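Local atomic coordinates of TipC2 (Streptococcus intermedius B196, PDB entry 6DHX), a protein that probably acts as an immunity protein of a type VII secretion system, recognising and neutralising an exported antibacterial toxin so that the producing cell is spared. Residues Q17-F22 and Y183-V188; T43-H48 and P61-K66; K96-N101 and K145-T150. One frame throughout, in Å; residues are numbered along the deposited sequence.

Contact 1. Residues Q17-F22 and Y183-V188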
loop_
_atom_site.group_PDB
_atom_site.type_symbol
_atom_site.label_atom_id
_atom_site.label_comp_id
_atom_site.label_asym_id
_atom_site.label_seq_id
_atom_site.Cartn_x
_atom_site.Cartn_y
_atom_site.Cartn_z
ATOM N N GLN A 17 -16.255 12.632 9.458
ATOM C CA GLN A 17 -16.147 11.189 9.611
ATOM C C GLN A 17 -15.574 10.555 8.339
ATOM O O GLN A 17 -15.826 11.048 7.232
ATOM C CB GLN A 17 -17.540 10.607 9.873
ATOM C CG GLN A 17 -18.039 10.907 11.285
ATOM C CD GLN A 17 -19.488 10.488 11.458
ATOM O OE1 GLN A 17 -20.366 10.901 10.688
ATOM N NE2 GLN A 17 -19.744 9.647 12.459
ATOM N N PRO A 18 -14.884 9.419 8.468
ATOM C CA PRO A 18 -14.414 8.685 7.288
ATOM C C PRO A 18 -15.553 8.326 6.349
ATOM O O PRO A 18 -16.650 7.969 6.776
ATOM C CB PRO A 18 -13.787 7.416 7.878
ATOM C CG PRO A 18 -13.440 7.840 9.330
ATOM C CD PRO A 18 -14.518 8.748 9.731
ATOM N N LYS A 19 -15.275 8.440 5.047
ATOM C CA LYS A 19 -16.259 8.094 4.015
ATOM C C LYS A 19 -15.965 6.737 3.376
ATOM O O LYS A 19 -16.828 6.192 2.648
ATOM C CB LYS A 19 -16.320 9.195 2.926
ATOM C CG LYS A 19 -16.951 10.532 3.379
ATOM C CD LYS A 19 -17.456 11.352 2.181
ATOM C CE LYS A 19 -17.923 12.759 2.570
ATOM N NZ LYS A 19 -18.750 13.410 1.446
ATOM N N ASN A 20 -14.808 6.172 3.663
ATOM C CA ASN A 20 -14.393 4.875 3.154
ATOM C C ASN A 20 -13.303 4.314 4.067
ATOM O O ASN A 20 -12.802 4.988 4.981
ATOM C CB ASN A 20 -13.878 5.005 1.704
ATOM C CG ASN A 20 -12.740 5.977 1.619
ATOM O OD1 ASN A 20 -11.687 5.729 2.206
ATOM N ND2 ASN A 20 -12.953 7.109 0.922
ATOM N N ILE A 21 -12.889 3.075 3.770
ATOM C CA ILE A 21 -11.974 2.378 4.656
ATOM C C ILE A 21 -10.604 3.028 4.668
ATOM O O ILE A 21 -9.894 2.951 5.685
ATOM C CB ILE A 21 -11.879 0.882 4.265
ATOM C CG1 ILE A 21 -11.154 0.102 5.351
ATOM C CG2 ILE A 21 -11.191 0.718 2.854
ATOM C CD1 ILE A 21 -11.392 -1.435 5.243
ATOM N N PHE A 22 -10.205 3.691 3.580
ATOM C CA PHE A 22 -8.896 4.338 3.546
ATOM C C PHE A 22 -8.902 5.605 4.399
ATOM O O PHE A 22 -7.920 5.882 5.088
ATOM C CB PHE A 22 -8.487 4.655 2.091
ATOM C CG PHE A 22 -8.540 3.405 1.225
ATOM C CD1 PHE A 22 -7.572 2.404 1.399
ATOM C CD2 PHE A 22 -9.603 3.179 0.388
ATOM C CE1 PHE A 22 -7.657 1.190 0.701
ATOM C CE2 PHE A 22 -9.706 1.950 -0.329
ATOM C CZ PHE A 22 -8.721 0.968 -0.160
ATOM N N TYR A 183 -15.615 -0.976 0.307
ATOM C CA TYR A 183 -14.699 0.069 0.761
ATOM C C TYR A 183 -15.424 1.325 1.225
ATOM O O TYR A 183 -14.814 2.139 1.920
ATOM C CB TYR A 183 -13.776 0.501 -0.383
ATOM C CG TYR A 183 -12.724 -0.474 -0.833
ATOM C CD1 TYR A 183 -12.420 -1.620 -0.094
ATOM C CD2 TYR A 183 -12.002 -0.221 -1.990
ATOM C CE1 TYR A 183 -11.426 -2.493 -0.513
ATOM C CE2 TYR A 183 -11.012 -1.076 -2.430
ATOM C CZ TYR A 183 -10.727 -2.204 -1.706
ATOM O OH TYR A 183 -9.737 -3.028 -2.178
ATOM N N GLY A 184 -16.661 1.547 0.776
ATOM C CA GLY A 184 -17.326 2.816 1.011
ATOM C C GLY A 184 -17.243 3.732 -0.195
ATOM O O GLY A 184 -17.137 3.262 -1.330
ATOM N N GLN A 185 -17.298 5.038 0.043
ATOM C CA GLN A 185 -17.398 6.044 -1.013
ATOM C C GLN A 185 -15.983 6.422 -1.413
ATOM O O GLN A 185 -15.323 7.200 -0.718
ATOM C CB GLN A 185 -18.172 7.263 -0.512
ATOM C CG GLN A 185 -19.672 7.090 -0.583
ATOM C CD GLN A 185 -20.431 8.383 -0.239
ATOM O OE1 GLN A 185 -20.058 9.102 0.679
ATOM N NE2 GLN A 185 -21.498 8.671 -0.986
ATOM N N VAL A 186 -15.506 5.869 -2.522
ATOM C CA VAL A 186 -14.117 6.094 -2.950
ATOM C C VAL A 186 -14.066 5.868 -4.454
ATOM O O VAL A 186 -14.671 4.927 -4.967
ATOM C CB VAL A 186 -13.116 5.170 -2.216
ATOM C CG1 VAL A 186 -13.521 3.702 -2.340
ATOM C CG2 VAL A 186 -11.693 5.334 -2.806
ATOM N N THR A 187 -13.354 6.739 -5.159
ATOM C CA THR A 187 -13.174 6.573 -6.596
ATOM C C THR A 187 -11.969 5.666 -6.802
ATOM O O THR A 187 -10.903 5.919 -6.237
ATOM C CB THR A 187 -12.972 7.922 -7.285
ATOM O OG1 THR A 187 -14.186 8.718 -7.191
ATOM C CG2 THR A 187 -12.633 7.687 -8.788
ATOM N N VAL A 188 -12.127 4.576 -7.563
ATOM C CA VAL A 188 -11.025 3.617 -7.721
ATOM C C VAL A 188 -10.558 3.658 -9.171
ATOM O O VAL A 188 -11.370 3.514 -10.103
ATOM C CB VAL A 188 -11.424 2.192 -7.294
ATOM C CG1 VAL A 188 -10.262 1.204 -7.594
ATOM C CG2 VAL A 188 -11.719 2.145 -5.824
#

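Contact 2. Residues T43-H48 and P61-K66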
loop_
_atom_site.group_PDB
_atom_site.type_symbol
_atom_site.label_atom_id
_atom_site.label_comp_id
_atom_site.label_asym_id
_atom_site.label_seq_id
_atom_site.Cartn_x
_atom_site.Cartn_y
_atom_site.Cartn_z
ATOM N N THR A 43 0.003 -7.507 15.441
ATOM C CA THR A 43 1.237 -8.203 15.769
ATOM C C THR A 43 2.059 -8.541 14.523
ATOM O O THR A 43 3.275 -8.659 14.625
ATOM C CB THR A 43 0.877 -9.466 16.588
ATOM O OG1 THR A 43 0.425 -9.025 17.860
ATOM C CG2 THR A 43 2.116 -10.332 16.823
ATOM N N ASP A 44 1.433 -8.682 13.341
ATOM C CA ASP A 44 2.185 -9.039 12.139
ATOM C C ASP A 44 3.019 -7.898 11.570
ATOM O O ASP A 44 3.697 -8.146 10.571
ATOM C CB ASP A 44 1.250 -9.524 11.010
ATOM C CG ASP A 44 0.748 -10.944 11.247
ATOM O OD1 ASP A 44 1.346 -11.655 12.088
ATOM O OD2 ASP A 44 -0.211 -11.370 10.570
ATOM N N VAL A 45 2.969 -6.680 12.118
ATOM C CA VAL A 45 3.732 -5.608 11.474
ATOM C C VAL A 45 4.674 -4.960 12.473
ATOM O O VAL A 45 4.498 -5.059 13.698
ATOM C CB VAL A 45 2.787 -4.553 10.839
ATOM C CG1 VAL A 45 1.802 -5.241 9.864
ATOM C CG2 VAL A 45 2.022 -3.750 11.966
ATOM N N GLU A 46 5.702 -4.302 11.934
ATOM C CA GLU A 46 6.509 -3.341 12.679
ATOM C C GLU A 46 6.063 -1.916 12.367
ATOM O O GLU A 46 5.793 -1.587 11.210
ATOM C CB GLU A 46 7.976 -3.447 12.282
ATOM C CG GLU A 46 8.637 -4.811 12.527
ATOM C CD GLU A 46 9.995 -4.941 11.835
ATOM O OE1 GLU A 46 10.456 -4.011 11.111
ATOM O OE2 GLU A 46 10.608 -6.003 12.009
ATOM N N VAL A 47 6.073 -1.068 13.372
ATOM C CA VAL A 47 5.812 0.359 13.196
ATOM C C VAL A 47 7.168 1.039 13.123
ATOM O O VAL A 47 8.070 0.729 13.921
ATOM C CB VAL A 47 4.975 0.937 14.359
ATOM C CG1 VAL A 47 4.826 2.438 14.191
ATOM C CG2 VAL A 47 3.539 0.295 14.365
ATOM N N HIS A 48 7.337 1.916 12.113
ATOM C CA HIS A 48 8.573 2.680 11.963
ATOM C C HIS A 48 8.239 4.166 11.974
ATOM O O HIS A 48 7.118 4.581 11.686
ATOM C CB HIS A 48 9.284 2.322 10.659
ATOM C CG HIS A 48 9.847 0.944 10.653
ATOM N ND1 HIS A 48 11.141 0.678 11.020
ATOM C CD2 HIS A 48 9.280 -0.254 10.369
ATOM C CE1 HIS A 48 11.364 -0.623 10.949
ATOM N NE2 HIS A 48 10.250 -1.214 10.551
ATOM N N PRO A 61 4.770 7.984 10.185
ATOM C CA PRO A 61 4.695 6.545 10.467
ATOM C C PRO A 61 4.683 5.740 9.167
ATOM O O PRO A 61 4.123 6.149 8.139
ATOM C CB PRO A 61 3.352 6.398 11.208
ATOM C CG PRO A 61 2.491 7.466 10.610
ATOM C CD PRO A 61 3.422 8.607 10.147
ATOM N N SER A 62 5.353 4.600 9.237
ATOM C CA SER A 62 5.438 3.646 8.140
ATOM C C SER A 62 5.305 2.262 8.744
ATOM O O SER A 62 5.916 1.989 9.785
ATOM C CB SER A 62 6.786 3.833 7.409
ATOM O OG SER A 62 6.974 2.900 6.370
ATOM N N ILE A 63 4.478 1.418 8.121
ATOM C CA ILE A 63 4.147 0.090 8.624
ATOM C C ILE A 63 4.824 -0.915 7.706
ATOM O O ILE A 63 4.723 -0.793 6.475
ATOM C CB ILE A 63 2.620 -0.136 8.625
ATOM C CG1 ILE A 63 1.869 1.034 9.319
ATOM C CG2 ILE A 63 2.276 -1.510 9.196
ATOM C CD1 ILE A 63 2.350 1.347 10.790
ATOM N N LEU A 64 5.507 -1.888 8.282
ATOM C CA LEU A 64 6.230 -2.883 7.487
ATOM C C LEU A 64 5.835 -4.266 7.985
ATOM O O LEU A 64 5.983 -4.558 9.188
ATOM C CB LEU A 64 7.773 -2.706 7.657
ATOM C CG LEU A 64 8.635 -3.645 6.822
ATOM C CD1 LEU A 64 8.422 -3.250 5.312
ATOM C CD2 LEU A 64 10.131 -3.551 7.151
ATOM N N TYR A 65 5.362 -5.126 7.081
ATOM C CA TYR A 65 5.029 -6.480 7.519
ATOM C C TYR A 65 6.292 -7.251 7.875
ATOM O O TYR A 65 7.292 -7.211 7.151
ATOM C CB TYR A 65 4.236 -7.238 6.434
ATOM C CG TYR A 65 2.771 -6.954 6.589
ATOM C CD1 TYR A 65 2.246 -5.711 6.217
ATOM C CD2 TYR A 65 1.918 -7.889 7.169
ATOM C CE1 TYR A 65 0.878 -5.390 6.411
ATOM C CE2 TYR A 65 0.561 -7.596 7.383
ATOM C CZ TYR A 65 0.055 -6.351 6.999
ATOM O OH TYR A 65 -1.270 -6.055 7.185
ATOM N N LYS A 66 6.228 -7.962 9.008
ATOM C CA LYS A 66 7.329 -8.797 9.472
ATOM C C LYS A 66 7.519 -9.998 8.554
ATOM O O LYS A 66 6.580 -10.497 7.938
ATOM C CB LYS A 66 7.059 -9.302 10.908
ATOM C CG LYS A 66 6.930 -8.199 11.980
ATOM C CD LYS A 66 6.435 -8.757 13.332
ATOM C CE LYS A 66 6.361 -7.668 14.426
ATOM N NZ LYS A 66 5.780 -8.226 15.743
#

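Contact 3. Residues K96-N101 and K145-T150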
loop_
_atom_site.group_PDB
_atom_site.type_symbol
_atom_site.label_atom_id
_atom_site.label_comp_id
_atom_site.label_asym_id
_atom_site.label_seq_id
_atom_site.Cartn_x
_atom_site.Cartn_y
_atom_site.Cartn_z
ATOM N N LYS A 96 6.665 -8.619 -5.129
ATOM C CA LYS A 96 6.712 -10.059 -5.332
ATOM C C LYS A 96 7.765 -10.360 -6.378
ATOM O O LYS A 96 7.872 -9.661 -7.397
ATOM C CB LYS A 96 5.351 -10.595 -5.796
ATOM C CG LYS A 96 5.221 -12.119 -5.763
ATOM C CD LYS A 96 3.912 -12.563 -6.391
ATOM C CE LYS A 96 4.122 -12.980 -7.841
ATOM N NZ LYS A 96 5.102 -14.100 -7.975
ATOM N N GLU A 97 8.552 -11.395 -6.141
ATOM C CA GLU A 97 9.492 -11.785 -7.176
ATOM C C GLU A 97 8.715 -12.414 -8.338
ATOM O O GLU A 97 7.790 -13.202 -8.117
ATOM C CB GLU A 97 10.531 -12.753 -6.608
ATOM C CG GLU A 97 11.697 -12.970 -7.560
ATOM C CD GLU A 97 12.522 -14.208 -7.224
ATOM O OE1 GLU A 97 12.027 -15.069 -6.454
ATOM O OE2 GLU A 97 13.656 -14.322 -7.749
ATOM N N ILE A 98 9.044 -12.030 -9.573
ATOM C CA ILE A 98 8.394 -12.609 -10.753
ATOM C C ILE A 98 9.357 -13.322 -11.673
ATOM O O ILE A 98 8.911 -14.112 -12.526
ATOM C CB ILE A 98 7.590 -11.554 -11.540
ATOM C CG1 ILE A 98 8.520 -10.507 -12.165
ATOM C CG2 ILE A 98 6.560 -10.905 -10.615
ATOM C CD1 ILE A 98 7.792 -9.595 -13.117
ATOM N N GLY A 99 10.652 -13.109 -11.518
ATOM C CA GLY A 99 11.637 -13.830 -12.271
ATOM C C GLY A 99 12.978 -13.579 -11.630
ATOM O O GLY A 99 13.070 -12.872 -10.623
ATOM N N PRO A 100 14.055 -14.111 -12.210
ATOM C CA PRO A 100 15.370 -13.941 -11.572
ATOM C C PRO A 100 15.775 -12.474 -11.616
ATOM O O PRO A 100 15.819 -11.864 -12.685
ATOM C CB PRO A 100 16.294 -14.829 -12.415
ATOM C CG PRO A 100 15.665 -14.854 -13.771
ATOM C CD PRO A 100 14.157 -14.700 -13.560
ATOM N N ASN A 101 16.003 -11.899 -10.435
ATOM C CA ASN A 101 16.410 -10.497 -10.273
ATOM C C ASN A 101 15.331 -9.506 -10.714
ATOM O O ASN A 101 15.633 -8.361 -11.046
ATOM C CB ASN A 101 17.719 -10.214 -11.013
ATOM C CG ASN A 101 18.830 -11.151 -10.592
ATOM O OD1 ASN A 101 19.264 -11.132 -9.439
ATOM N ND2 ASN A 101 19.296 -11.981 -11.520
ATOM N N LYS A 145 4.557 -9.108 -19.521
ATOM C CA LYS A 145 4.364 -10.058 -20.627
ATOM C C LYS A 145 5.445 -11.132 -20.641
ATOM O O LYS A 145 5.153 -12.315 -20.860
ATOM C CB LYS A 145 4.322 -9.310 -21.957
ATOM C CG LYS A 145 4.114 -10.233 -23.187
ATOM C CD LYS A 145 4.255 -9.395 -24.475
ATOM C CE LYS A 145 4.185 -10.249 -25.737
ATOM N NZ LYS A 145 4.777 -9.496 -26.883
ATOM N N LYS A 146 6.698 -10.750 -20.408
ATOM C CA LYS A 146 7.768 -11.746 -20.414
ATOM C C LYS A 146 7.523 -12.831 -19.375
ATOM O O LYS A 146 7.657 -14.024 -19.662
ATOM C CB LYS A 146 9.111 -11.071 -20.180
ATOM C CG LYS A 146 10.252 -12.005 -20.042
ATOM C CD LYS A 146 11.559 -11.235 -20.031
ATOM C CE LYS A 146 12.724 -12.222 -20.108
ATOM N NZ LYS A 146 13.938 -11.595 -19.524
ATOM N N TYR A 147 7.132 -12.445 -18.172
ATOM C CA TYR A 147 6.957 -13.409 -17.105
ATOM C C TYR A 147 5.529 -13.942 -17.006
ATOM O O TYR A 147 5.202 -14.618 -16.026
ATOM C CB TYR A 147 7.429 -12.787 -15.788
ATOM C CG TYR A 147 8.923 -12.579 -15.832
ATOM C CD1 TYR A 147 9.783 -13.672 -15.808
ATOM C CD2 TYR A 147 9.475 -11.320 -15.927
ATOM C CE1 TYR A 147 11.144 -13.507 -15.882
ATOM C CE2 TYR A 147 10.856 -11.143 -16.023
ATOM C CZ TYR A 147 11.681 -12.247 -15.976
ATOM O OH TYR A 147 13.048 -12.107 -16.047
ATOM N N GLY A 148 4.688 -13.674 -18.001
ATOM C CA GLY A 148 3.340 -14.222 -18.036
ATOM C C GLY A 148 2.368 -13.701 -16.987
ATOM O O GLY A 148 1.512 -14.450 -16.521
ATOM N N ILE A 149 2.454 -12.425 -16.631
ATOM C CA ILE A 149 1.574 -11.838 -15.633
ATOM C C ILE A 149 0.482 -11.046 -16.340
ATOM O O ILE A 149 0.762 -10.039 -16.995
ATOM C CB ILE A 149 2.367 -10.938 -14.684
ATOM C CG1 ILE A 149 3.487 -11.764 -14.067
ATOM C CG2 ILE A 149 1.428 -10.331 -13.635
ATOM C CD1 ILE A 149 4.389 -10.971 -13.223
ATOM N N THR A 150 -0.766 -11.481 -16.187
ATOM C CA THR A 150 -1.889 -10.843 -16.856
ATOM C C THR A 150 -2.551 -9.821 -15.954
ATOM O O THR A 150 -2.304 -9.766 -14.742
ATOM C CB THR A 150 -2.923 -11.893 -17.268
ATOM O OG1 THR A 150 -3.474 -12.489 -16.088
ATOM C CG2 THR A 150 -2.263 -12.982 -18.159
HETATM O O HOH W 1 6.373 -15.017 -12.892
#

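Contact 1. Residues Q17-F22 and Y183-V188
An isolated beta bridge, Asn-20 CA 4.2 Å from Gly-184 CA, ties the N-cap of helix 21-32 to the loop that leads into strand 187-190. It belongs to the tight part, together with Ile-21, Phe-22 and Tyr-183. Here Phe-22 and Tyr-183 form a T-shaped pair: the edge of the Phe-22 ring, with CE2 3.6 Å from Tyr-183 CD2, meets the tyrosine face, the planes turned at 81°. Ile-21 CG2 lies over the centre of one Phe-22 face and reaches Tyr-183 CD1 at 4.0 Å. Leu-167 of helix 151-173 packs on both Ile-21 and Tyr-183, while Tyr-183 OH is hydrogen-bonded to Asn-163 OD1 and Tyr-158 OH. At the other end, Lys-19 and Gln-185 are exposed and cross obliquely, Lys-19 CD coming 3.8 Å from Gln-185 OE1. Their backbones still join, Gln-185 N donating to Lys-19 O over 2.9 Å. Ile-21 N donates to Tyr-183 O at 2.8 Å. Buried Asn-20, with CG between backbone N and carbonyl carbon (chi1 58°), caps the helix through OD1 at Asp-23 N and, weakly, Phe-22 N. Its ND2, which is also hydrogen-bonded to Tyr-110 OH, donates to Gln-185 O at 2.9 Å from above the carbonyl plane.

Contact 2. Residues T43-H48 and P61-K66
Strands 45-51 and 59-65 form an antiparallel beta hairpin, paired here from Val-45 with Tyr-65 to His-48 with Ser-62; the axes of 45-48 and 61-65 approach to 4.5 Å. Just ahead of the strand, Thr-43 O receives Lys-66 NZ at 2.8 Å in the carbonyl plane, the lysine chain lying extended across the start of the first strand. Asp-44 O takes Lys-66 N in a nearly straight bond, 171° at the hydrogen. Thus one lysine grips two successive carbonyls, while the Asp-44 and Glu-46 carboxylates stay clear of its ammonium group.

Val-45, opposite Tyr-65 in a non-hydrogen-bonded pair, is the buried centre. Its CG1, anti to the carbonyl carbon, stands almost exactly over the middle of the Tyr-65 ring, 3.4 Å from the centroid, in a CH-pi contact. Its CB presses against Ile-63 CG2 at 3.5 Å, tighter than usual for two carbons. Tyr-65 OH is hydrogen-bonded to Asp-169 OD2 of helix 151-173. Glu-46 and Leu-64 form a hydrogen-bonded pair, N to O both ways, and Glu-46 CG packs against Lys-66 CG. Val-47 is on the same face as Ile-63, side by side with it, Val-47 CG2 to Ile-63 CD1 3.9 Å.

His-48 returns to the Glu-46 and Leu-64 face. Its N donates to Ser-62 O at 2.7 Å, nearly along the C=O axis, whereas Ser-62 N reaches His-48 O from above the carbonyl plane. The imidazole, CG anti to the carbonyl carbon, crosses Leu-64 obliquely with CD2 4.0 Å from Leu-64 CB. His-48 NE2 donates a hydrogen bond to Glu-46 OE1, 2.9 Å away, nearly in the ring plane and on the anti lone pair of the carboxylate.

Contact 3. Residues K96-N101 and K145-T150
A classic beta bulge meets a Schellman motif here, with no direct hydrogen bond between them. Ile-98 and Gly-99 both face Val-102 and make the bulge at the end of strand 89-99; Gly-148, with positive phi, is the C-prime residue that ends helix 137-146, its N bonded to Lys-145 O.

Tyr-147 is the main bridge. Its ring is laid over the bulge backbone, with Ile-98 C and Gly-99 N over one face and Lys-146 CG over the centre of the opposite face. Gly-99 CA makes an off-centre CH-pi contact, 4.1 Å from the ring centroid and 29° off the normal. Gly-99 CA lies 3.7 Å from Tyr-147 CE1, so the ring rests directly on the glycine backbone. Towards the phenol end, Pro-100 CD approaches Tyr-147 OH at 3.8 Å.

The Ile-98 side chain carries the apolar contact, its two branches meeting different residues. Its CG1 takes the crowded position between backbone N and carbonyl carbon (chi1 67°), which sends CD1 across to Tyr-147 CD2 at 3.7 Å, the two side chains crossing at about a right angle. The other branch, CG2, meets Ile-149 CD1 at 3.4 Å, closer than carbons normally pack. Ile-98 also touches Val-104 of strand 102-111, and Ile-149 touches Leu-154 of helix 151-173.

A single water supplies the polar link: it donates to Ile-98 O at 2.7 Å and, weakly, to Tyr-147 O at 3.4 Å. The join at this surface therefore rests chiefly on apolar and CH-pi contacts, with the bulge carbonyl satisfied through solvent.

In the fold
From the N terminus, the chain enters contact 1 with residues 17-22, but that contact closes only when 183-188 arrives near the C terminus, 161 residues on. Contacts 2 and 3 both lie within this span, one after the other. Contact 2 closes first, pairing strands 45-51 and 59-65 across a short hairpin loop; contact 3 opens at 96-101 and closes at 145-150, after three more strands, at the end of helix 137-146. All three reach the same mixed sheet. Contact 1 joins the start of helix 21-32 to the loop before strand 187-190, which runs parallel to strand 116-127. Contact 3, about 32 Å from contact 1, centre to centre, ties a strand end to a helix end.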